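Local atomic coordinates of STING-associated CdnE c-di-GMP synthase (Flavobacteriaceae, PDB entry 6WT8), a protein that probably joins two GTP molecules into the cyclic dinucleotide c-di-GMP, the signal sensed by a partner STING protein in bacterial CBASS defence. Residues 162-173 against 178-188. Numbering follows the deposited sequence.
Sequences RLKSELVLSSTY and IEKENSIYVKV
Arg162 reaches from helix 154-172 into the turn 178-183 and binds its backbone carbonyls with the guanidinium. Arg162 NH2 gives a hydrogen bond to Lys180 O (3.0 Å), received in the carbonyl plane, and a weak, bent one to Ile178 O (2.9 Å); NH1 adds a weak bond to Lys180 O. The chain leaves the helix with CG anti to the backbone N (chi1 168°) and bends at chi2, which lays one guanidinium face against Ile184, whose CG1 is 3.4 Å from Arg162 NE. Glu166, one helical turn on, fixes the group's rotation: its OE2 takes the hydrogen of Arg162 NE through the anti lone pair at 2.8 Å and is also paired with Lys224. Replacing Arg162 by an alanine is likely to cost Lys180 O its guanidinium donor, leave Ile178 O to Lys224, and take one positive partner from Glu166. Behind this polar grip the packing is close and apolar. Ile184 CD1 touches Ser165 CB and Glu166 CG, while Leu169 CD1 meets both Ile184 CG2 and Val186 CG2, the latter at 3.8 Å. Val186 CG1 makes a CH-pi contact over one face of the Tyr173 ring, 3.8 Å from its centroid, with Thr172 CG2 over the opposite face. The outer side is looser: partly exposed Ile178 lies at the margin beside exposed Ser170, and at the turn a water accepts from Arg162 NH1 and can donate to Glu181 O. Helix segment 162-172 runs nearly parallel to strand 184-188, their axes at 20°; between them the chain forms strand 176-177 and turns through 178-183 to return antiparallel to it. This is alpha/beta layer packing on the mixed sheet, consistent with the nucleotidyltransferase core of CD-NTases.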
ATOM      1  N   ARG A 162      -7.926 -14.781  18.337  1.00 13.39           N
ATOM      2  CA  ARG A 162      -8.017 -15.546  17.085  1.00 14.45           C
ATOM      3  C   ARG A 162      -9.102 -16.618  17.137  1.00 13.79           C
ATOM      4  O   ARG A 162      -9.909 -16.735  16.214  1.00 14.90           O
ATOM      5  CB  ARG A 162      -6.659 -16.158  16.760  1.00 16.45           C
ATOM      6  CG  ARG A 162      -6.673 -17.238  15.605  1.00 17.73           C
ATOM      7  CD  ARG A 162      -7.034 -16.618  14.259  1.00 16.15           C
ATOM      8  NE  ARG A 162      -7.311 -17.689  13.278  1.00 18.23           N
ATOM      9  CZ  ARG A 162      -6.655 -17.914  12.133  1.00 20.15           C
ATOM     10  NH1 ARG A 162      -5.659 -17.117  11.760  1.00 22.76           N
ATOM     11  NH2 ARG A 162      -7.043 -18.903  11.355  1.00 20.29           N
ATOM     12  N   LEU A 163      -9.116 -17.417  18.198  1.00 13.51           N
ATOM     13  CA  LEU A 163     -10.085 -18.525  18.254  1.00 13.60           C
ATOM     14  C   LEU A 163     -11.498 -18.010  18.480  1.00 14.23           C
ATOM     15  O   LEU A 163     -12.461 -18.541  17.885  1.00 15.93           O
ATOM     16  CB  LEU A 163      -9.685 -19.545  19.353  1.00 17.39           C
ATOM     17  CG  LEU A 163      -8.333 -20.232  19.077  1.00 19.45           C
ATOM     18  CD1 LEU A 163      -7.993 -21.149  20.240  1.00 19.21           C
ATOM     19  CD2 LEU A 163      -8.411 -21.051  17.802  1.00 23.96           C
ATOM     20  N   LYS A 164     -11.646 -16.979  19.313  1.00 13.61           N
ATOM     21  CA  LYS A 164     -12.965 -16.405  19.524  1.00 14.85           C
ATOM     22  C   LYS A 164     -13.519 -15.828  18.227  1.00 14.41           C
ATOM     23  O   LYS A 164     -14.709 -15.995  17.915  1.00 15.76           O
ATOM     24  CB  LYS A 164     -12.873 -15.350  20.609  1.00 15.01           C
ATOM     25  CG  LYS A 164     -14.198 -14.776  21.069  1.00 18.69           C
ATOM     26  CD  LYS A 164     -13.842 -13.957  22.318  1.00 20.83           C
ATOM     27  CE  LYS A 164     -15.068 -13.498  23.096  1.00 23.70           C
ATOM     28  NZ  LYS A 164     -15.712 -14.658  23.784  1.00 21.03           N
ATOM     29  N   SER A 165     -12.642 -15.209  17.438  1.00 12.87           N
ATOM     30  CA  SER A 165     -13.067 -14.692  16.137  1.00 14.42           C
ATOM     31  C   SER A 165     -13.482 -15.793  15.183  1.00 14.25           C
ATOM     32  O   SER A 165     -14.457 -15.637  14.420  1.00 14.93           O
ATOM     33  CB  SER A 165     -11.887 -13.891  15.528  1.00 14.12           C
ATOM     34  OG  SER A 165     -11.600 -12.762  16.321  1.00 12.83           O
ATOM     35  N   GLU A 166     -12.749 -16.923  15.161  1.00 14.07           N
ATOM     36  CA  GLU A 166     -13.176 -18.040  14.307  1.00 14.34           C
ATOM     37  C   GLU A 166     -14.591 -18.481  14.668  1.00 14.55           C
ATOM     38  O   GLU A 166     -15.430 -18.718  13.788  1.00 17.91           O
ATOM     39  CB  GLU A 166     -12.244 -19.238  14.457  1.00 16.64           C
ATOM     40  CG  GLU A 166     -10.838 -18.949  13.980  1.00 16.84           C
ATOM     41  CD  GLU A 166      -9.946 -20.159  14.111  1.00 19.86           C
ATOM     42  OE1 GLU A 166     -10.409 -21.235  14.590  1.00 21.62           O
ATOM     43  OE2 GLU A 166      -8.758 -20.028  13.752  1.00 21.56           O
ATOM     44  N   LEU A 167     -14.876 -18.584  15.983  1.00 14.18           N
ATOM     45  CA  LEU A 167     -16.194 -19.029  16.422  1.00 16.56           C
ATOM     46  C   LEU A 167     -17.280 -18.032  16.045  1.00 18.42           C
ATOM     47  O   LEU A 167     -18.340 -18.433  15.538  1.00 19.54           O
ATOM     48  CB  LEU A 167     -16.178 -19.244  17.953  1.00 16.63           C
ATOM     49  CG  LEU A 167     -15.266 -20.401  18.340  1.00 17.87           C
ATOM     50  CD1 LEU A 167     -15.069 -20.360  19.893  1.00 21.11           C
ATOM     51  CD2 LEU A 167     -15.799 -21.754  17.958  1.00 20.24           C
ATOM     52  N   VAL A 168     -17.053 -16.742  16.317  1.00 16.68           N
ATOM     53  CA  VAL A 168     -18.070 -15.732  16.007  1.00 16.88           C
ATOM     54  C   VAL A 168     -18.313 -15.659  14.511  1.00 16.72           C
ATOM     55  O   VAL A 168     -19.465 -15.634  14.047  1.00 19.90           O
ATOM     56  CB  VAL A 168     -17.614 -14.376  16.559  1.00 21.42           C
ATOM     57  CG1 VAL A 168     -18.493 -13.249  15.985  1.00 31.67           C
ATOM     58  CG2 VAL A 168     -17.719 -14.417  18.024  1.00 27.42           C
ATOM     59  N   LEU A 169     -17.223 -15.651  13.724  1.00 16.96           N
ATOM     60  CA  LEU A 169     -17.413 -15.480  12.287  1.00 16.44           C
ATOM     61  C   LEU A 169     -18.056 -16.718  11.674  1.00 20.95           C
ATOM     62  O   LEU A 169     -18.899 -16.611  10.770  1.00 19.38           O
ATOM     63  CB  LEU A 169     -16.056 -15.146  11.632  1.00 17.17           C
ATOM     64  CG  LEU A 169     -15.518 -13.775  12.063  1.00 14.74           C
ATOM     65  CD1 LEU A 169     -14.030 -13.649  11.642  1.00 16.18           C
ATOM     66  CD2 LEU A 169     -16.346 -12.603  11.484  1.00 17.75           C
ATOM     67  N   SER A 170     -17.684 -17.914  12.154  1.00 18.32           N
ATOM     68  CA  SER A 170     -18.278 -19.123  11.602  1.00 17.50           C
ATOM     69  C   SER A 170     -19.748 -19.238  11.943  1.00 19.22           C
ATOM     70  O   SER A 170     -20.479 -19.934  11.232  1.00 22.63           O
ATOM     71  CB  SER A 170     -17.552 -20.360  12.134  1.00 20.30           C
ATOM     72  OG  SER A 170     -16.237 -20.390  11.649  1.00 22.48           O
ATOM     73  N   SER A 171     -20.167 -18.663  13.068  1.00 19.09           N
ATOM     74  CA  SER A 171     -21.579 -18.712  13.422  1.00 21.03           C
ATOM     75  C   SER A 171     -22.400 -17.661  12.692  1.00 24.84           C
ATOM     76  O   SER A 171     -23.630 -17.777  12.656  1.00 30.92           O
ATOM     77  CB  SER A 171     -21.744 -18.560  14.935  1.00 26.13           C
ATOM     78  OG  SER A 171     -21.482 -17.268  15.383  1.00 45.65           O
ATOM     79  N   THR A 172     -21.758 -16.673  12.069  1.00 21.34           N
ATOM     80  CA  THR A 172     -22.393 -15.547  11.388  1.00 23.12           C
ATOM     81  C   THR A 172     -22.416 -15.725   9.883  1.00 25.09           C
ATOM     82  O   THR A 172     -23.440 -15.464   9.239  1.00 27.04           O
ATOM     83  CB  THR A 172     -21.643 -14.248  11.713  1.00 22.53           C
ATOM     84  OG1 THR A 172     -21.641 -14.025  13.119  1.00 26.53           O
ATOM     85  CG2 THR A 172     -22.275 -13.047  10.992  1.00 22.69           C
ATOM     86  N   TYR A 173     -21.331 -16.229   9.312  1.00 20.27           N
ATOM     87  CA  TYR A 173     -21.174 -16.316   7.869  1.00 20.83           C
ATOM     88  C   TYR A 173     -21.099 -17.768   7.427  1.00 24.91           C
ATOM     89  O   TYR A 173     -20.425 -18.591   8.060  1.00 24.60           O
ATOM     90  CB  TYR A 173     -19.897 -15.554   7.413  1.00 21.52           C
ATOM     91  CG  TYR A 173     -19.973 -14.078   7.708  1.00 20.85           C
ATOM     92  CD1 TYR A 173     -20.705 -13.227   6.875  1.00 21.48           C
ATOM     93  CD2 TYR A 173     -19.400 -13.545   8.863  1.00 20.23           C
ATOM     94  CE1 TYR A 173     -20.815 -11.875   7.168  1.00 19.98           C
ATOM     95  CE2 TYR A 173     -19.481 -12.146   9.138  1.00 17.33           C
ATOM     96  CZ  TYR A 173     -20.215 -11.347   8.293  1.00 19.08           C
ATOM     97  OH  TYR A 173     -20.323 -10.008   8.607  1.00 18.77           O
ATOM     98  N   ILE A 178     -10.902 -20.929   8.277  1.00 21.19           N
ATOM     99  CA  ILE A 178     -10.210 -20.757   9.536  1.00 20.55           C
ATOM    100  C   ILE A 178      -8.870 -21.477   9.550  1.00 26.12           C
ATOM    101  O   ILE A 178      -8.198 -21.492  10.601  1.00 25.81           O
ATOM    102  CB  ILE A 178     -11.054 -21.210  10.741  1.00 23.95           C
ATOM    103  CG1 ILE A 178     -11.246 -22.725  10.667  1.00 27.06           C
ATOM    104  CG2 ILE A 178     -12.355 -20.437  10.833  1.00 22.77           C
ATOM    105  CD1 ILE A 178     -11.645 -23.399  11.996  1.00 29.89           C
ATOM    106  N   GLU A 179      -8.435 -22.011   8.415  1.00 23.91           N
ATOM    107  CA  GLU A 179      -7.212 -22.810   8.395  1.00 25.72           C
ATOM    108  C   GLU A 179      -5.943 -22.045   8.032  1.00 29.45           C
ATOM    109  O   GLU A 179      -4.859 -22.640   8.103  1.00 34.22           O
ATOM    110  CB  GLU A 179      -7.385 -24.011   7.442  1.00 29.20           C
ATOM    111  CG  GLU A 179      -8.433 -24.990   7.945  1.00 39.99           C
ATOM    112  CD  GLU A 179      -8.162 -25.434   9.386  1.00 55.61           C
ATOM    113  OE1 GLU A 179      -6.974 -25.605   9.741  1.00 61.48           O
ATOM    114  OE2 GLU A 179      -9.124 -25.606  10.175  1.00 61.96           O
ATOM    115  N   LYS A 180      -6.022 -20.768   7.651  1.00 23.52           N
ATOM    116  CA  LYS A 180      -4.810 -20.023   7.281  1.00 23.25           C
ATOM    117  C   LYS A 180      -4.090 -19.543   8.532  1.00 24.79           C
ATOM    118  O   LYS A 180      -4.714 -19.292   9.562  1.00 23.74           O
ATOM    119  CB  LYS A 180      -5.099 -18.819   6.378  1.00 25.48           C
ATOM    120  CG  LYS A 180      -5.886 -19.183   5.115  1.00 28.93           C
ATOM    121  CD  LYS A 180      -5.735 -18.093   4.037  1.00 34.10           C
ATOM    122  CE  LYS A 180      -6.487 -16.829   4.345  1.00 34.93           C
ATOM    123  NZ  LYS A 180      -6.501 -15.875   3.175  1.00 35.34           N
ATOM    124  N   GLU A 181      -2.762 -19.418   8.423  1.00 23.21           N
ATOM    125  CA  GLU A 181      -1.929 -19.163   9.598  1.00 24.70           C
ATOM    126  C   GLU A 181      -2.147 -17.755  10.108  1.00 19.18           C
ATOM    127  O   GLU A 181      -2.180 -17.533  11.328  1.00 21.31           O
ATOM    128  CB  GLU A 181      -0.442 -19.280   9.277  1.00 31.84           C
ATOM    129  CG  GLU A 181       0.081 -20.524   8.674  1.00 49.81           C
ATOM    130  CD  GLU A 181       1.553 -20.334   8.417  1.00 56.30           C
ATOM    131  OE1 GLU A 181       1.903 -19.404   7.642  1.00 59.81           O
ATOM    132  OE2 GLU A 181       2.351 -21.044   9.052  1.00 62.84           O
ATOM    133  N   ASN A 182      -2.187 -16.785   9.201  1.00 20.25           N
ATOM    134  CA  ASN A 182      -2.079 -15.387   9.577  1.00 18.55           C
ATOM    135  C   ASN A 182      -3.374 -14.612   9.382  1.00 19.29           C
ATOM    136  O   ASN A 182      -3.410 -13.419   9.673  1.00 20.12           O
ATOM    137  CB  ASN A 182      -0.945 -14.714   8.781  1.00 23.16           C
ATOM    138  CG  ASN A 182       0.432 -15.169   9.223  1.00 25.75           C
ATOM    139  OD1 ASN A 182       0.742 -15.258  10.416  1.00 24.71           O
ATOM    140  ND2 ASN A 182       1.272 -15.486   8.248  1.00 32.52           N
ATOM    141  N   SER A 183      -4.452 -15.246   8.927  1.00 15.94           N
ATOM    142  CA  SER A 183      -5.729 -14.513   8.863  1.00 14.62           C
ATOM    143  C   SER A 183      -6.876 -15.517   8.856  1.00 15.45           C
ATOM    144  O   SER A 183      -6.694 -16.714   8.594  1.00 18.06           O
ATOM    145  CB  SER A 183      -5.833 -13.576   7.625  1.00 19.83           C
ATOM    146  OG  SER A 183      -5.847 -14.396   6.446  1.00 20.56           O
ATOM    147  N   ILE A 184      -8.074 -14.984   9.082  1.00 14.44           N
ATOM    148  CA  ILE A 184      -9.345 -15.672   8.864  1.00 15.06           C
ATOM    149  C   ILE A 184      -9.990 -15.093   7.607  1.00 14.42           C
ATOM    150  O   ILE A 184     -10.083 -13.876   7.486  1.00 15.64           O
ATOM    151  CB  ILE A 184     -10.272 -15.490  10.076  1.00 14.55           C
ATOM    152  CG1 ILE A 184      -9.650 -16.097  11.350  1.00 15.97           C
ATOM    153  CG2 ILE A 184     -11.647 -16.189   9.809  1.00 16.91           C
ATOM    154  CD1 ILE A 184     -10.339 -15.523  12.633  1.00 18.52           C
ATOM    155  N   TYR A 185     -10.447 -15.926   6.684  1.00 17.47           N
ATOM    156  CA  TYR A 185     -10.985 -15.423   5.423  1.00 16.51           C
ATOM    157  C   TYR A 185     -12.507 -15.553   5.452  1.00 18.27           C
ATOM    158  O   TYR A 185     -13.031 -16.653   5.611  1.00 22.01           O
ATOM    159  CB  TYR A 185     -10.416 -16.208   4.235  1.00 22.85           C
ATOM    160  CG  TYR A 185     -10.385 -15.467   2.901  1.00 29.80           C
ATOM    161  CD1 TYR A 185     -10.104 -14.101   2.849  1.00 32.46           C
ATOM    162  CD2 TYR A 185     -10.585 -16.139   1.709  1.00 40.22           C
ATOM    163  CE1 TYR A 185     -10.036 -13.409   1.623  1.00 36.62           C
ATOM    164  CE2 TYR A 185     -10.527 -15.474   0.481  1.00 38.64           C
ATOM    165  CZ  TYR A 185     -10.248 -14.116   0.439  1.00 40.03           C
ATOM    166  OH  TYR A 185     -10.185 -13.446  -0.777  1.00 41.77           O
ATOM    167  N   VAL A 186     -13.212 -14.426   5.344  1.00 15.95           N
ATOM    168  CA  VAL A 186     -14.661 -14.378   5.507  1.00 18.53           C
ATOM    169  C   VAL A 186     -15.317 -14.048   4.184  1.00 19.65           C
ATOM    170  O   VAL A 186     -14.965 -13.044   3.561  1.00 18.98           O
ATOM    171  CB  VAL A 186     -15.060 -13.327   6.546  1.00 19.00           C
ATOM    172  CG1 VAL A 186     -16.566 -13.344   6.739  1.00 21.72           C
ATOM    173  CG2 VAL A 186     -14.301 -13.606   7.841  1.00 17.99           C
ATOM    174  N   LYS A 187     -16.318 -14.828   3.795  1.00 20.52           N
ATOM    175  CA  LYS A 187     -17.118 -14.469   2.619  1.00 20.02           C
ATOM    176  C   LYS A 187     -18.322 -13.682   3.117  1.00 17.88           C
ATOM    177  O   LYS A 187     -19.288 -14.257   3.638  1.00 20.61           O
ATOM    178  CB  LYS A 187     -17.514 -15.717   1.844  1.00 22.45           C
ATOM    179  CG  LYS A 187     -16.313 -16.355   1.152  1.00 28.10           C
ATOM    180  CD  LYS A 187     -16.777 -17.413   0.151  1.00 35.14           C
ATOM    181  CE  LYS A 187     -17.537 -16.799  -1.007  1.00 33.94           C
ATOM    182  NZ  LYS A 187     -16.579 -16.090  -1.912  1.00 40.60           N
ATOM    183  N   VAL A 188     -18.264 -12.349   2.974  1.00 18.82           N
ATOM    184  CA  VAL A 188     -19.406 -11.503   3.320  1.00 20.25           C
ATOM    185  C   VAL A 188     -20.414 -11.564   2.181  1.00 21.96           C
ATOM    186  O   VAL A 188     -20.031 -11.600   1.017  1.00 24.19           O
ATOM    187  CB  VAL A 188     -18.906 -10.079   3.609  1.00 21.40           C
ATOM    188  CG1 VAL A 188     -20.042  -9.138   4.066  1.00 22.70           C
ATOM    189  CG2 VAL A 188     -17.780 -10.091   4.645  1.00 17.53           C
TER
HETATM  190  O   HOH W   1      -3.885 -15.765  13.414  1.00 26.22           O